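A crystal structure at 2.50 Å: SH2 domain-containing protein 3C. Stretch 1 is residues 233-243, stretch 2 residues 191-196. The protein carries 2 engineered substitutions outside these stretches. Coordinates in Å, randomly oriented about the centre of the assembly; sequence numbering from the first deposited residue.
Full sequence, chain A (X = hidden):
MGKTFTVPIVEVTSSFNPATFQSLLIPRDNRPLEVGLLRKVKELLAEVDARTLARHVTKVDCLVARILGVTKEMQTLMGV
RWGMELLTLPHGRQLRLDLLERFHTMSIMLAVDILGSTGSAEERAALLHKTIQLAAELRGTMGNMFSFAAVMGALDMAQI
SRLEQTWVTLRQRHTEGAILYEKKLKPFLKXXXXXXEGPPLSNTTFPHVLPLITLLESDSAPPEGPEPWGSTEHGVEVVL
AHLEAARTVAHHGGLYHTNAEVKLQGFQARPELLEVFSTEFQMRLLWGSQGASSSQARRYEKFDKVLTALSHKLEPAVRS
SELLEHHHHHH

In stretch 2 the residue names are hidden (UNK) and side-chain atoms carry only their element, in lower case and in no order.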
ATOM      1  N   GLU A 233     -13.432  -5.995   4.931  1.00110.23           N
ATOM      2  CA  GLU A 233     -13.885  -5.019   3.941  1.00114.04           C
ATOM      3  C   GLU A 233     -14.160  -5.653   2.571  1.00111.82           C
ATOM      4  O   GLU A 233     -15.300  -5.648   2.097  1.00113.51           O
ATOM      5  CB  GLU A 233     -12.870  -3.878   3.804  1.00109.64           C
ATOM      6  CG  GLU A 233     -13.357  -2.711   2.955  1.00110.81           C
ATOM      7  CD  GLU A 233     -12.370  -1.552   2.929  1.00115.44           C
ATOM      8  OE1 GLU A 233     -12.500  -0.686   2.037  1.00118.66           O
ATOM      9  OE2 GLU A 233     -11.467  -1.500   3.796  1.00111.68           O
ATOM     10  N   HIS A 234     -13.111  -6.182   1.941  1.00104.50           N
ATOM     11  CA  HIS A 234     -13.225  -6.862   0.651  1.00 97.80           C
ATOM     12  C   HIS A 234     -13.899  -8.226   0.789  1.00 94.56           C
ATOM     13  O   HIS A 234     -14.079  -8.749   1.893  1.00 96.49           O
ATOM     14  CB  HIS A 234     -11.846  -7.081   0.016  1.00 96.64           C
ATOM     15  CG  HIS A 234     -11.125  -5.820  -0.352  1.00100.25           C
ATOM     16  ND1 HIS A 234     -11.495  -5.032  -1.421  1.00103.13           N
ATOM     17  CD2 HIS A 234     -10.037  -5.224   0.196  1.00 94.22           C
ATOM     18  CE1 HIS A 234     -10.673  -4.000  -1.508  1.00 95.59           C
ATOM     19  NE2 HIS A 234      -9.780  -4.093  -0.540  1.00 84.40           N
ATOM     20  N   GLY A 235     -14.251  -8.813  -0.347  1.00 82.18           N
ATOM     21  CA  GLY A 235     -14.877 -10.111  -0.341  1.00 75.67           C
ATOM     22  C   GLY A 235     -13.852 -11.182  -0.648  1.00 77.42           C
ATOM     23  O   GLY A 235     -12.856 -10.888  -1.291  1.00 75.06           O
ATOM     24  N   VAL A 236     -14.111 -12.422  -0.230  1.00 72.28           N
ATOM     25  CA  VAL A 236     -13.139 -13.483  -0.422  1.00 73.20           C
ATOM     26  C   VAL A 236     -12.552 -13.547  -1.835  1.00 75.85           C
ATOM     27  O   VAL A 236     -11.439 -14.011  -2.020  1.00 74.98           O
ATOM     28  CB  VAL A 236     -13.690 -14.871  -0.025  1.00 67.20           C
ATOM     29  CG1 VAL A 236     -14.517 -15.479  -1.150  1.00 67.26           C
ATOM     30  CG2 VAL A 236     -12.548 -15.784   0.301  1.00 68.97           C
ATOM     31  N   GLU A 237     -13.286 -13.081  -2.836  1.00 74.30           N
ATOM     32  CA  GLU A 237     -12.800 -13.198  -4.210  1.00 76.54           C
ATOM     33  C   GLU A 237     -11.808 -12.102  -4.642  1.00 76.22           C
ATOM     34  O   GLU A 237     -10.841 -12.386  -5.361  1.00 73.15           O
ATOM     35  CB  GLU A 237     -13.964 -13.288  -5.192  1.00 79.00           C
ATOM     36  CG  GLU A 237     -14.380 -14.697  -5.531  1.00 75.18           C
ATOM     37  CD  GLU A 237     -15.603 -14.713  -6.395  1.00 83.13           C
ATOM     38  OE1 GLU A 237     -15.604 -15.395  -7.443  1.00 84.27           O
ATOM     39  OE2 GLU A 237     -16.569 -14.023  -6.021  1.00 94.04           O
ATOM     40  N   VAL A 238     -12.033 -10.861  -4.221  1.00 68.04           N
ATOM     41  CA  VAL A 238     -11.079  -9.820  -4.564  1.00 71.68           C
ATOM     42  C   VAL A 238      -9.862  -9.914  -3.661  1.00 75.30           C
ATOM     43  O   VAL A 238      -8.736  -9.649  -4.093  1.00 74.27           O
ATOM     44  CB  VAL A 238     -11.658  -8.378  -4.506  1.00 66.09           C
ATOM     45  CG1 VAL A 238     -12.991  -8.320  -5.208  1.00 73.82           C
ATOM     46  CG2 VAL A 238     -11.747  -7.877  -3.069  1.00 64.29           C
ATOM     47  N   VAL A 239     -10.096 -10.274  -2.404  1.00 73.56           N
ATOM     48  CA  VAL A 239      -9.000 -10.554  -1.497  1.00 70.30           C
ATOM     49  C   VAL A 239      -8.000 -11.489  -2.176  1.00 62.65           C
ATOM     50  O   VAL A 239      -6.819 -11.206  -2.197  1.00 60.84           O
ATOM     51  CB  VAL A 239      -9.489 -11.144  -0.164  1.00 72.83           C
ATOM     52  CG1 VAL A 239      -8.368 -11.951   0.530  1.00 67.74           C
ATOM     53  CG2 VAL A 239     -10.010 -10.029   0.727  1.00 57.71           C
ATOM     54  N   LEU A 240      -8.462 -12.577  -2.770  1.00 55.85           N
ATOM     55  CA  LEU A 240      -7.512 -13.451  -3.453  1.00 63.07           C
ATOM     56  C   LEU A 240      -6.979 -12.794  -4.735  1.00 66.79           C
ATOM     57  O   LEU A 240      -5.943 -13.165  -5.266  1.00 72.80           O
ATOM     58  CB  LEU A 240      -8.125 -14.825  -3.749  1.00 55.30           C
ATOM     59  CG  LEU A 240      -7.204 -15.890  -4.380  1.00 61.44           C
ATOM     60  CD1 LEU A 240      -6.074 -16.324  -3.453  1.00 57.83           C
ATOM     61  CD2 LEU A 240      -8.003 -17.104  -4.832  1.00 63.81           C
ATOM     62  N   ALA A 241      -7.698 -11.806  -5.227  1.00 67.17           N
ATOM     63  CA  ALA A 241      -7.315 -11.149  -6.458  1.00 63.33           C
ATOM     64  C   ALA A 241      -6.151 -10.194  -6.182  1.00 59.28           C
ATOM     65  O   ALA A 241      -5.176 -10.138  -6.930  1.00 58.03           O
ATOM     66  CB  ALA A 241      -8.502 -10.411  -7.039  1.00 53.98           C
ATOM     67  N   HIS A 242      -6.233  -9.464  -5.082  1.00 49.47           N
ATOM     68  CA  HIS A 242      -5.121  -8.623  -4.704  1.00 54.35           C
ATOM     69  C   HIS A 242      -3.888  -9.434  -4.382  1.00 67.44           C
ATOM     70  O   HIS A 242      -2.785  -9.036  -4.752  1.00 72.62           O
ATOM     71  CB  HIS A 242      -5.508  -7.692  -3.565  1.00 58.27           C
ATOM     72  CG  HIS A 242      -6.472  -6.624  -3.988  1.00 65.69           C
ATOM     73  ND1 HIS A 242      -7.427  -6.091  -3.143  1.00 70.20           N
ATOM     74  CD2 HIS A 242      -6.637  -6.005  -5.180  1.00 62.80           C
ATOM     75  CE1 HIS A 242      -8.135  -5.187  -3.795  1.00 64.22           C
ATOM     76  NE2 HIS A 242      -7.683  -5.122  -5.034  1.00 70.21           N
ATOM     77  N   LEU A 243      -4.067 -10.587  -3.733  1.00 70.73           N
ATOM     78  CA  LEU A 243      -2.925 -11.410  -3.339  1.00 65.27           C
ATOM     79  C   LEU A 243      -2.236 -12.047  -4.540  1.00 66.34           C
ATOM     80  O   LEU A 243      -1.017 -12.052  -4.632  1.00 68.51           O
ATOM     81  CB  LEU A 243      -3.328 -12.487  -2.343  1.00 59.04           C
ATOM     82  CG  LEU A 243      -3.742 -12.017  -0.956  1.00 53.64           C
ATOM     83  CD1 LEU A 243      -4.403 -13.190  -0.200  1.00 52.90           C
ATOM     84  CD2 LEU A 243      -2.553 -11.471  -0.185  1.00 45.09           C
ATOM     85  N   UNK A 191     -11.857   0.481  -9.964  1.00 66.99           N
ATOM     86  CA  UNK A 191     -11.356  -0.760 -10.548  1.00 65.93           C
ATOM     87  C   UNK A 191     -10.117  -1.272  -9.826  1.00 73.78           C
ATOM     88  O   UNK A 191     -10.092  -2.411  -9.365  1.00 84.73           O
ATOM     89  c   UNK A 191     -10.991  -0.566 -12.013  1.00 67.77           C
ATOM     90  o   UNK A 191     -12.136  -0.588 -12.844  1.00 78.58           O
ATOM     91  N   UNK A 192      -9.087  -0.436  -9.747  1.00 63.19           N
ATOM     92  CA  UNK A 192      -7.819  -0.867  -9.185  1.00 71.51           C
ATOM     93  C   UNK A 192      -8.068  -1.524  -7.848  1.00 74.75           C
ATOM     94  O   UNK A 192      -7.445  -2.533  -7.525  1.00 76.58           O
ATOM     95  c   UNK A 192      -6.859   0.316  -8.978  1.00 66.31           C
ATOM     96  c   UNK A 192      -6.306   1.058 -10.191  1.00 63.88           C
ATOM     97  c   UNK A 192      -5.548   0.088 -11.064  1.00 69.44           C
ATOM     98  c   UNK A 192      -5.409   2.223  -9.739  1.00 53.33           C
ATOM     99  N   UNK A 193      -8.971  -0.927  -7.068  1.00 67.35           N
ATOM    100  CA  UNK A 193      -9.238  -1.376  -5.711  1.00 61.80           C
ATOM    101  C   UNK A 193     -10.135  -2.617  -5.686  1.00 65.83           C
ATOM    102  O   UNK A 193     -10.247  -3.282  -4.665  1.00 64.99           O
ATOM    103  o   UNK A 193      -7.787   0.534  -4.257  1.00 78.98           O
ATOM    104  c   UNK A 193      -9.929  -0.281  -4.917  1.00 60.52           C
ATOM    105  c   UNK A 193      -8.989   0.765  -4.414  1.00 69.66           C
ATOM    106  n   UNK A 193      -9.537   1.937  -4.119  1.00 69.39           N
ATOM    107  N   UNK A 194     -10.807  -2.887  -6.796  1.00 65.34           N
ATOM    108  CA  UNK A 194     -11.658  -4.063  -6.920  1.00 71.55           C
ATOM    109  C   UNK A 194     -10.857  -5.091  -7.668  1.00 74.12           C
ATOM    110  O   UNK A 194     -11.418  -6.006  -8.249  1.00 77.89           O
ATOM    111  c   UNK A 194     -13.828  -2.714  -7.106  1.00 84.17           C
ATOM    112  o   UNK A 194     -16.021  -1.823  -7.399  1.00106.44           O
ATOM    113  o   UNK A 194     -15.091  -2.774  -9.149  1.00100.23           O
ATOM    114  c   UNK A 194     -12.921  -3.753  -7.730  1.00 72.52           C
ATOM    115  c   UNK A 194     -15.068  -2.419  -7.947  1.00 98.49           C
ATOM    116  N   UNK A 195      -9.541  -4.906  -7.691  1.00 75.72           N
ATOM    117  CA  UNK A 195      -8.654  -5.870  -8.310  1.00 81.22           C
ATOM    118  C   UNK A 195      -8.841  -6.070  -9.804  1.00 87.18           C
ATOM    119  O   UNK A 195      -8.336  -7.051 -10.360  1.00 89.52           O
ATOM    120  N   UNK A 196      -9.546  -5.149 -10.460  1.00 96.86           N
ATOM    121  CA  UNK A 196      -9.686  -5.199 -11.918  1.00113.76           C
ATOM    122  C   UNK A 196      -8.383  -4.841 -12.616  1.00126.79           C
ATOM    123  O   UNK A 196      -7.443  -4.334 -11.991  1.00127.51           O
ATOM    124  c   UNK A 196     -12.125  -4.930 -12.615  1.00124.11           C
ATOM    125  c   UNK A 196     -12.770  -5.297 -11.296  1.00127.94           C
ATOM    126  c   UNK A 196     -10.786  -4.260 -12.407  1.00117.98           C
ATOM    127  n   UNK A 196     -14.774  -6.353 -10.241  1.00140.78           N
ATOM    128  c   UNK A 196     -14.095  -6.007 -11.522  1.00138.98           C
TER

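Position 191 carries one carbon followed by one oxygen, and neither atom comes within reach of stretch 1. This short hydroxyl side chain is serine. The role of Ser191 is local: its backbone O accepts hydrogen bonds from the backbone N of position 194 (2.7 Å) and the backbone N of position 196 (3.0 Å), which holds the end of the helix and the following turn together.

Position 192 has four side-chain carbons and no heteroatom, forked at the second carbon, with chi1 in m and chi2 in t. Its CA-to-CB bond points sideways and the closest side-chain atom to stretch 1 is CB, 6.8 Å from His242 NE2; the approach is made by the backbone O, 3.6 Å from His242 NE2 and near the plane of the imidazole ring. This is leucine.

At position 193 two carbons are present, the second bearing one oxygen and one nitrogen; none of these atoms comes within 4.5 Å of stretch 1, whereas the backbone O lies 3.0 Å from His242 CE1, at the edge of that ring, and 3.3 Å from His234 CE1. As modelled, this terminal amide is asparagine. The side-chain OD1 is hydrogen-bonded elsewhere in the structure.

Position 194 shows three carbons, the third carrying two oxygens. Its CA-to-CB bond points away from stretch 1 and no side-chain atom comes within 4.5 Å of it, while the backbone O packs 4.1 Å from Val238 CG1. The unbranched chain ending in a carboxylate is glutamate.

Position 195 has no side-chain atoms; its backbone N lies 3.2 Å from His242 NE2, but the angle is too poor for a hydrogen bond. An ideal CB would sit 3.3 Å from Ala241 CB and 3.5 Å from His242 CD2. The residue is glycine, which the phi of 63° also favours. Gly195 N instead donates to Leu192 O (3.2 Å) within the turn.

Position 196 carries four carbons in a row ending in nitrogen, with no contact to stretch 1: a lysine. Lys196 NZ forms a long salt bridge with Glu194 OE2 at 3.8 Å.

The contact is small, burying 214 Å² in total, and contains no clear hydrogen bond. It works by packing side chains of stretch 1 against the backbone of a turn. The His242 ring reaches the backbone of positions 192 to 195, His234 adds a second imidazole at Asn193 O, and Val238 covers Glu194 O. The bare Gly195 allows the close approach, its CA lying 5.8 Å from His242 CA.

Stretch 2 (191-196) SLNEGK
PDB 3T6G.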